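Local structure of multiple antibiotic resistance protein MarR (Escherichia coli, 1JGS) at residues A[25-30]-A[107-112]; A[33-38]-A[66-71]; A[38-43]-A[76-81]. The protein represses the marRAB operon, which is involved in activating antibiotic resistance and oxidative stress genes, by binding the marO operator DNA. All coordinates share one frame; numbering follows the deposited sequence.

Along the chain the segments come in the order 25-30, 33-38, 38-43, 66-71, 76-81, 107-112. Interaction 1 joins helices 8-27 and 96-118, and the segments of interactions 2 and 3 all fall between its ends in sequence. Interactions 2 and 3 both use helix 34-46 and share Lys38. Their segments alternate along the chain, and their centres lie about 8 Å apart. The centre of interaction 1 is about 17 Å from that of interaction 2 and about 19 Å from that of interaction 3. Leu27 of interaction 1 still packs on Ala34 and Phe37 of interaction 2. Helix 34-46 thus connects the packing of helices 8-27 and 96-118 with the winged helix-turn-helix, where both salicylates bind.

Interaction 1: residues A[25-30]-A[107-112]; sequences EYLSPL and QLVGQD
Tyr26 has CG anti to its carbonyl carbon (chi1 -58°), which swings the ring under Asp112 CB. The first torsion of Asp112, of the same kind, lays its carboxylate along the same face. The two side chains run past each other in opposite directions. Asp112 CB lies 3.6 Å from the centroid of the Tyr26 ring and 16° off the ring normal, a CH-pi contact. It is displaced toward the hydroxyl end, with Asp112 CB 3.5 Å from Tyr26 CZ. The carboxylate plane stands nearly upright to the ring, at 81°. Asp112 OD1 lies over the same face, nearest Tyr26 CD2 at 3.8 Å. Tyr26 OH lies 3.2 Å from Asp112 O.

Val109 packs beside the aromatic group. Its CG1 sits at the ring edge, near the ring plane, 3.9 Å from Tyr26 CD1. Its other methyl, CG2, faces Leu27 and is 3.5 Å from Leu27 CD2. These two side chains cross at about a right angle. Val109 is therefore shared, with one branch for the ring and one for the leucine. Val109 and Leu27 are buried, while Asp112 lies at the margin.

Leu27 also opens a type I beta turn that ends at Leu30, with Leu30 N bonded to Leu27 O at 3.0 Å. The contact joins the C-terminal end of helix 8-27 to the middle of helix 96-118, a region that in the MarR family probably contributes to the dimerisation domain. Tyr26 also touches Leu113 and Glu116 farther along that second helix, and Leu27 packs against the start of helix 34-46.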
# COMPACT_ATOMS: atom_id res chain seq x y z
N GLU A 25 -9.47 2.27 11.26
CA GLU A 25 -10.06 2.59 12.56
C GLU A 25 -11.01 3.78 12.52
O GLU A 25 -12.01 3.80 13.23
CB GLU A 25 -8.97 2.84 13.61
CG GLU A 25 -8.39 1.56 14.20
CD GLU A 25 -7.35 1.82 15.29
OE1 GLU A 25 -7.65 2.58 16.23
OE2 GLU A 25 -6.24 1.24 15.21
N TYR A 26 -10.71 4.76 11.68
CA TYR A 26 -11.55 5.95 11.56
C TYR A 26 -12.82 5.69 10.75
O TYR A 26 -13.83 6.35 10.96
CB TYR A 26 -10.79 7.09 10.89
CG TYR A 26 -9.52 7.50 11.59
CD1 TYR A 26 -8.41 7.89 10.86
CD2 TYR A 26 -9.44 7.51 12.99
CE1 TYR A 26 -7.24 8.30 11.49
CE2 TYR A 26 -8.28 7.92 13.63
CZ TYR A 26 -7.18 8.31 12.87
OH TYR A 26 -6.02 8.72 13.49
N LEU A 27 -12.76 4.74 9.82
CA LEU A 27 -13.91 4.42 8.97
C LEU A 27 -14.75 3.26 9.50
O LEU A 27 -15.82 2.95 8.97
CB LEU A 27 -13.44 4.08 7.55
CG LEU A 27 -12.57 5.11 6.84
CD1 LEU A 27 -12.37 4.69 5.40
CD2 LEU A 27 -13.23 6.47 6.90
N SER A 28 -14.26 2.63 10.57
CA SER A 28 -14.91 1.51 11.21
C SER A 28 -16.38 1.75 11.55
O SER A 28 -17.21 0.85 11.40
CB SER A 28 -14.14 1.12 12.47
OG SER A 28 -14.69 -0.03 13.08
N PRO A 29 -16.73 2.94 12.04
CA PRO A 29 -18.13 3.21 12.39
C PRO A 29 -19.00 3.63 11.19
O PRO A 29 -20.24 3.65 11.29
CB PRO A 29 -18.04 4.36 13.41
CG PRO A 29 -16.60 4.35 13.86
CD PRO A 29 -15.85 3.98 12.62
N LEU A 30 -18.36 3.98 10.09
CA LEU A 30 -19.06 4.42 8.88
C LEU A 30 -19.36 3.25 7.93
O LEU A 30 -18.61 2.27 7.88
CB LEU A 30 -18.24 5.49 8.16
CG LEU A 30 -17.69 6.67 8.97
CD1 LEU A 30 -16.94 7.64 8.06
CD2 LEU A 30 -18.84 7.39 9.67
N GLN A 107 -12.18 14.71 4.57
CA GLN A 107 -12.00 15.76 5.55
C GLN A 107 -11.82 15.21 6.96
O GLN A 107 -10.90 15.62 7.66
CB GLN A 107 -13.19 16.73 5.53
CG GLN A 107 -13.35 17.46 4.21
CD GLN A 107 -14.40 18.54 4.27
OE1 GLN A 107 -15.53 18.30 4.70
NE2 GLN A 107 -14.04 19.74 3.84
N LEU A 108 -12.69 14.29 7.36
CA LEU A 108 -12.62 13.71 8.70
C LEU A 108 -11.32 12.93 8.94
O LEU A 108 -10.57 13.24 9.86
CB LEU A 108 -13.82 12.79 8.95
CG LEU A 108 -15.19 13.38 8.59
CD1 LEU A 108 -16.30 12.47 9.14
CD2 LEU A 108 -15.32 14.80 9.14
N VAL A 109 -11.06 11.93 8.12
CA VAL A 109 -9.85 11.14 8.28
C VAL A 109 -8.62 12.03 8.22
O VAL A 109 -7.67 11.85 8.98
CB VAL A 109 -9.76 10.05 7.19
CG1 VAL A 109 -8.38 9.40 7.22
CG2 VAL A 109 -10.85 9.00 7.43
N GLY A 110 -8.63 13.00 7.31
CA GLY A 110 -7.51 13.91 7.18
C GLY A 110 -7.29 14.73 8.44
O GLY A 110 -6.18 15.18 8.70
N GLN A 111 -8.35 14.91 9.22
CA GLN A 111 -8.29 15.68 10.46
C GLN A 111 -7.88 14.84 11.67
O GLN A 111 -7.41 15.39 12.67
CB GLN A 111 -9.64 16.35 10.74
CG GLN A 111 -10.02 17.42 9.74
CD GLN A 111 -11.46 17.88 9.88
OE1 GLN A 111 -11.91 18.77 9.15
NE2 GLN A 111 -12.19 17.28 10.82
N ASP A 112 -8.07 13.53 11.59
CA ASP A 112 -7.72 12.63 12.69
C ASP A 112 -6.30 12.09 12.53
O ASP A 112 -5.60 11.89 13.52
CB ASP A 112 -8.68 11.45 12.76
CG ASP A 112 -10.07 11.86 13.21
OD1 ASP A 112 -10.92 10.96 13.39
OD2 ASP A 112 -10.32 13.07 13.38

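Interaction 2: residues A[33-38]-A[66-71]; sequences TAAQFK and TRMLDR. With SAL (2-hydroxybenzoic acid), chain C; SAL (2-hydroxybenzoic acid), chain B.
Gln36 NE2 donates a short, nearly straight hydrogen bond to O1' of the chain C salicylate, at 2.6 Å and 169°. The Gln36 chain is extended beyond CG, which carries the amide out to the carboxylate. Its other amide atom, OE1, accepts from Lys75, so both ends of the amide are held and its rotation is probably fixed.

Met68 makes the main apolar contact between the helices. Its CG is anti to the backbone N (chi1 165°), and the chain then bends at chi2 and chi3. The terminal CE thereby reaches Ala35 CB at 3.6 Å. The Met68 and Gln36 side chains cross at a slant, with Met68 SD 3.6 Å from Gln36 CG. The salicylate lies against the same groups, with its C5 3.2 Å from Ala35 CB. Thr33 OG1 is close to the ligand and also caps helix 34-46, accepting from Gln36 N at 3.2 Å.

On the other side of helix 62-74, the chain B salicylate gives its phenol O2 to Thr66 OG1 at 2.9 Å. The two helix segments cross at -83°. Helix 62-74 is the DNA recognition helix of the MarR-type winged helix-turn-helix, and it has a salicylate site on either side.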
# COMPACT_ATOMS: atom_id res chain seq x y z
N THR A 33 -15.81 0.99 3.43
CA THR A 33 -14.52 0.38 3.72
C THR A 33 -13.34 1.22 3.19
O THR A 33 -13.48 2.01 2.25
CB THR A 33 -14.43 -1.02 3.11
OG1 THR A 33 -14.37 -0.91 1.69
CG2 THR A 33 -15.68 -1.85 3.50
N ALA A 34 -12.17 1.04 3.81
CA ALA A 34 -10.96 1.75 3.42
C ALA A 34 -10.74 1.61 1.93
O ALA A 34 -10.46 2.59 1.24
CB ALA A 34 -9.76 1.18 4.19
N ALA A 35 -10.87 0.38 1.42
CA ALA A 35 -10.68 0.14 -0.00
C ALA A 35 -11.67 0.94 -0.85
O ALA A 35 -11.29 1.50 -1.87
CB ALA A 35 -10.79 -1.35 -0.31
N GLN A 36 -12.94 0.97 -0.43
CA GLN A 36 -13.96 1.74 -1.17
C GLN A 36 -13.56 3.22 -1.16
O GLN A 36 -13.67 3.90 -2.18
CB GLN A 36 -15.35 1.59 -0.53
CG GLN A 36 -16.03 0.24 -0.79
CD GLN A 36 -17.31 0.05 0.03
OE1 GLN A 36 -17.89 1.00 0.54
NE2 GLN A 36 -17.75 -1.19 0.14
N PHE A 37 -13.09 3.70 -0.01
CA PHE A 37 -12.67 5.10 0.11
C PHE A 37 -11.52 5.42 -0.85
O PHE A 37 -11.55 6.43 -1.56
CB PHE A 37 -12.26 5.41 1.55
CG PHE A 37 -11.84 6.83 1.76
CD1 PHE A 37 -12.62 7.88 1.28
CD2 PHE A 37 -10.67 7.13 2.45
CE1 PHE A 37 -12.25 9.21 1.49
CE2 PHE A 37 -10.28 8.45 2.66
CZ PHE A 37 -11.08 9.50 2.18
N LYS A 38 -10.53 4.54 -0.90
CA LYS A 38 -9.38 4.71 -1.79
C LYS A 38 -9.85 4.75 -3.25
O LYS A 38 -9.44 5.62 -4.02
CB LYS A 38 -8.39 3.56 -1.60
CG LYS A 38 -7.79 3.46 -0.20
CD LYS A 38 -6.94 2.20 -0.06
CE LYS A 38 -6.27 2.12 1.31
NZ LYS A 38 -5.26 3.20 1.52
N THR A 66 -13.86 -4.98 -10.33
CA THR A 66 -15.15 -5.10 -10.99
C THR A 66 -16.26 -5.23 -9.97
O THR A 66 -17.27 -4.54 -10.06
CB THR A 66 -15.19 -6.34 -11.91
OG1 THR A 66 -14.00 -6.40 -12.70
CG2 THR A 66 -16.40 -6.28 -12.83
N ARG A 67 -16.07 -6.14 -9.02
CA ARG A 67 -17.08 -6.34 -7.98
C ARG A 67 -17.15 -5.06 -7.16
O ARG A 67 -18.21 -4.61 -6.78
CB ARG A 67 -16.71 -7.52 -7.06
CG ARG A 67 -16.64 -8.86 -7.77
CD ARG A 67 -16.81 -10.03 -6.80
NE ARG A 67 -15.81 -10.04 -5.73
CZ ARG A 67 -14.53 -10.37 -5.90
NH1 ARG A 67 -14.07 -10.72 -7.10
NH2 ARG A 67 -13.70 -10.35 -4.86
N MET A 68 -15.98 -4.48 -6.90
CA MET A 68 -15.89 -3.23 -6.14
C MET A 68 -16.67 -2.11 -6.84
O MET A 68 -17.47 -1.40 -6.22
CB MET A 68 -14.42 -2.81 -6.01
CG MET A 68 -14.21 -1.37 -5.57
SD MET A 68 -14.73 -1.10 -3.88
CE MET A 68 -13.15 -1.45 -3.02
N LEU A 69 -16.44 -1.96 -8.14
CA LEU A 69 -17.12 -0.91 -8.88
C LEU A 69 -18.64 -1.14 -8.86
O LEU A 69 -19.42 -0.19 -8.71
CB LEU A 69 -16.58 -0.84 -10.31
CG LEU A 69 -15.15 -0.26 -10.45
CD1 LEU A 69 -14.69 -0.34 -11.91
CD2 LEU A 69 -15.13 1.20 -10.02
N ASP A 70 -19.05 -2.40 -8.96
CA ASP A 70 -20.48 -2.72 -8.93
C ASP A 70 -21.04 -2.39 -7.55
O ASP A 70 -22.14 -1.85 -7.45
CB ASP A 70 -20.74 -4.20 -9.25
CG ASP A 70 -20.82 -4.48 -10.75
OD1 ASP A 70 -20.79 -3.53 -11.58
OD2 ASP A 70 -20.92 -5.67 -11.11
N ARG A 71 -20.32 -2.71 -6.49
CA ARG A 71 -20.82 -2.39 -5.16
C ARG A 71 -20.96 -0.87 -5.04
O ARG A 71 -21.93 -0.37 -4.49
CB ARG A 71 -19.88 -2.92 -4.07
CG ARG A 71 -20.25 -2.52 -2.64
CD ARG A 71 -21.71 -2.87 -2.31
NE ARG A 71 -22.00 -4.30 -2.44
CZ ARG A 71 -21.58 -5.24 -1.60
NH1 ARG A 71 -20.82 -4.90 -0.55
NH2 ARG A 71 -21.91 -6.51 -1.78
C1' SAL C . -15.92 -4.11 -1.67
O1' SAL C . -16.68 -3.35 -0.90
O2' SAL C . -16.37 -4.66 -2.71
C1 SAL C . -14.52 -4.28 -1.21
C2 SAL C . -13.58 -5.10 -1.98
C3 SAL C . -12.23 -5.26 -1.54
C4 SAL C . -11.77 -4.65 -0.37
C5 SAL C . -12.79 -3.76 0.47
C6 SAL C . -14.09 -3.63 -0.00
O2 SAL C . -13.93 -5.74 -3.14
C1' SAL B . -16.12 -2.56 -15.70
O1' SAL B . -17.01 -1.96 -16.46
O2' SAL B . -16.35 -2.77 -14.50
C1 SAL B . -14.85 -2.96 -16.35
C2 SAL B . -13.81 -3.62 -15.58
C3 SAL B . -12.59 -4.01 -16.17
C4 SAL B . -12.34 -3.77 -17.52
C5 SAL B . -13.45 -3.05 -18.38
C6 SAL B . -14.64 -2.69 -17.75
O2 SAL B . -13.95 -3.91 -14.25

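Interaction 3: residues A[38-43]-A[76-81]; sequences KVLCSI and GWVERL. With SAL (2-hydroxybenzoic acid), chain B.
Leu40 packs on Val78 of strand 78-82 and on Trp77 just before it, sending its two methyl groups to different partners. CD2 meets Val78 CG2 at 3.8 Å, and CD1 lies 4.1 Å from Trp77 CE3, obliquely placed against the indole. Leu40 crosses Trp77 at about a right angle. Ile43, one turn farther along, adds a looser contact, with its CD1 4.2 Å from Val78 CG2. Val78 chi1 (170°) turns CG2 toward helix 34-46, where both residues meet it. Leu72 of helix 62-74 touches Trp77 and Val78 as well. Strand 78-82 pairs antiparallel with strand 90-94 as the wing of the winged helix-turn-helix, and Leu40 and Ile43 pack this sheet on helix 34-46.

Hydrogen bonding within the helix is separate from this packing. Lys38 O accepts from Ser42 N and from Ser42 OG, both at 3.0 Å. The hydroxyl comes from above the carbonyl plane.

Ionic contacts gather at Arg80. The carboxylate of the chain B salicylate approaches its guanidinium at the edge. Arg80 NH1 gives O1' a weak bond of 2.9 Å, bent to 128°. Arg80 NH2 has a long, weak ion pair with Asp70, which probably helps orient the guanidinium.

The helix-strand interface is therefore purely apolar, while the guanidinium of Arg80 is turned to the chain B salicylate.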
# COMPACT_ATOMS: atom_id res chain seq x y z
N LYS A 38 -10.53 4.54 -0.90
CA LYS A 38 -9.38 4.71 -1.79
C LYS A 38 -9.85 4.75 -3.25
O LYS A 38 -9.44 5.62 -4.02
CB LYS A 38 -8.39 3.56 -1.60
CG LYS A 38 -7.79 3.46 -0.20
CD LYS A 38 -6.94 2.20 -0.06
CE LYS A 38 -6.27 2.12 1.31
NZ LYS A 38 -5.26 3.20 1.52
N VAL A 39 -10.71 3.81 -3.64
CA VAL A 39 -11.22 3.81 -5.01
C VAL A 39 -11.93 5.12 -5.33
O VAL A 39 -11.84 5.60 -6.45
CB VAL A 39 -12.18 2.63 -5.26
CG1 VAL A 39 -12.94 2.83 -6.56
CG2 VAL A 39 -11.38 1.32 -5.31
N LEU A 40 -12.64 5.69 -4.36
CA LEU A 40 -13.35 6.96 -4.61
C LEU A 40 -12.37 8.13 -4.77
O LEU A 40 -12.53 8.97 -5.66
CB LEU A 40 -14.33 7.30 -3.48
CG LEU A 40 -15.63 6.53 -3.25
CD1 LEU A 40 -16.44 7.23 -2.15
CD2 LEU A 40 -16.44 6.46 -4.52
N CYS A 41 -11.37 8.20 -3.91
CA CYS A 41 -10.40 9.28 -3.99
C CYS A 41 -9.64 9.22 -5.31
O CYS A 41 -9.33 10.26 -5.89
CB CYS A 41 -9.43 9.20 -2.81
SG CYS A 41 -10.21 9.42 -1.20
N SER A 42 -9.36 8.01 -5.77
CA SER A 42 -8.63 7.83 -7.03
C SER A 42 -9.43 8.21 -8.26
O SER A 42 -8.89 8.75 -9.21
CB SER A 42 -8.17 6.38 -7.17
OG SER A 42 -7.31 6.01 -6.11
N ILE A 43 -10.72 7.90 -8.27
CA ILE A 43 -11.57 8.21 -9.41
C ILE A 43 -11.77 9.72 -9.42
O ILE A 43 -11.74 10.36 -10.48
CB ILE A 43 -12.94 7.51 -9.29
CG1 ILE A 43 -12.76 6.00 -9.42
CG2 ILE A 43 -13.90 8.04 -10.35
CD1 ILE A 43 -14.07 5.21 -9.42
N GLY A 76 -24.70 3.97 -5.06
CA GLY A 76 -24.99 5.24 -5.71
C GLY A 76 -23.83 6.23 -5.66
O GLY A 76 -24.03 7.44 -5.81
N TRP A 77 -22.62 5.73 -5.45
CA TRP A 77 -21.47 6.61 -5.36
C TRP A 77 -20.69 6.74 -6.66
O TRP A 77 -19.94 7.69 -6.83
CB TRP A 77 -20.52 6.15 -4.26
CG TRP A 77 -21.11 6.16 -2.89
CD1 TRP A 77 -22.23 6.81 -2.48
CD2 TRP A 77 -20.61 5.47 -1.73
NE1 TRP A 77 -22.47 6.57 -1.15
CE2 TRP A 77 -21.49 5.75 -0.67
CE3 TRP A 77 -19.51 4.64 -1.50
CZ2 TRP A 77 -21.31 5.23 0.62
CZ3 TRP A 77 -19.32 4.12 -0.22
CH2 TRP A 77 -20.22 4.42 0.83
N VAL A 78 -20.88 5.79 -7.57
CA VAL A 78 -20.15 5.80 -8.83
C VAL A 78 -21.08 5.51 -10.00
O VAL A 78 -22.09 4.82 -9.84
CB VAL A 78 -19.02 4.73 -8.80
CG1 VAL A 78 -18.41 4.55 -10.17
CG2 VAL A 78 -17.96 5.14 -7.78
N GLU A 79 -20.75 6.04 -11.18
CA GLU A 79 -21.56 5.79 -12.36
C GLU A 79 -20.62 5.61 -13.55
O GLU A 79 -19.50 6.14 -13.56
CB GLU A 79 -22.56 6.92 -12.62
CG GLU A 79 -22.00 8.21 -13.19
CD GLU A 79 -23.06 9.31 -13.24
OE1 GLU A 79 -23.57 9.67 -12.17
OE2 GLU A 79 -23.41 9.81 -14.33
N ARG A 80 -21.10 4.86 -14.53
CA ARG A 80 -20.35 4.54 -15.74
C ARG A 80 -20.85 5.30 -16.97
O ARG A 80 -22.06 5.39 -17.21
CB ARG A 80 -20.47 3.04 -16.01
CG ARG A 80 -19.18 2.33 -16.23
CD ARG A 80 -19.46 0.86 -16.31
NE ARG A 80 -20.19 0.45 -15.12
CZ ARG A 80 -19.71 -0.35 -14.18
NH1 ARG A 80 -18.49 -0.85 -14.29
NH2 ARG A 80 -20.45 -0.64 -13.12
N LEU A 81 -19.92 5.83 -17.75
CA LEU A 81 -20.30 6.53 -18.97
C LEU A 81 -19.43 6.02 -20.11
O LEU A 81 -18.38 5.43 -19.87
CB LEU A 81 -20.12 8.04 -18.82
CG LEU A 81 -18.69 8.53 -18.59
CD1 LEU A 81 -18.52 9.90 -19.24
CD2 LEU A 81 -18.40 8.59 -17.09
C1' SAL B . -16.12 -2.56 -15.70
O1' SAL B . -17.01 -1.96 -16.46
O2' SAL B . -16.35 -2.77 -14.50
C1 SAL B . -14.85 -2.96 -16.35
C2 SAL B . -13.81 -3.62 -15.58
C3 SAL B . -12.59 -4.01 -16.17
C4 SAL B . -12.34 -3.77 -17.52
C5 SAL B . -13.45 -3.05 -18.38
C6 SAL B . -14.64 -2.69 -17.75
O2 SAL B . -13.95 -3.91 -14.25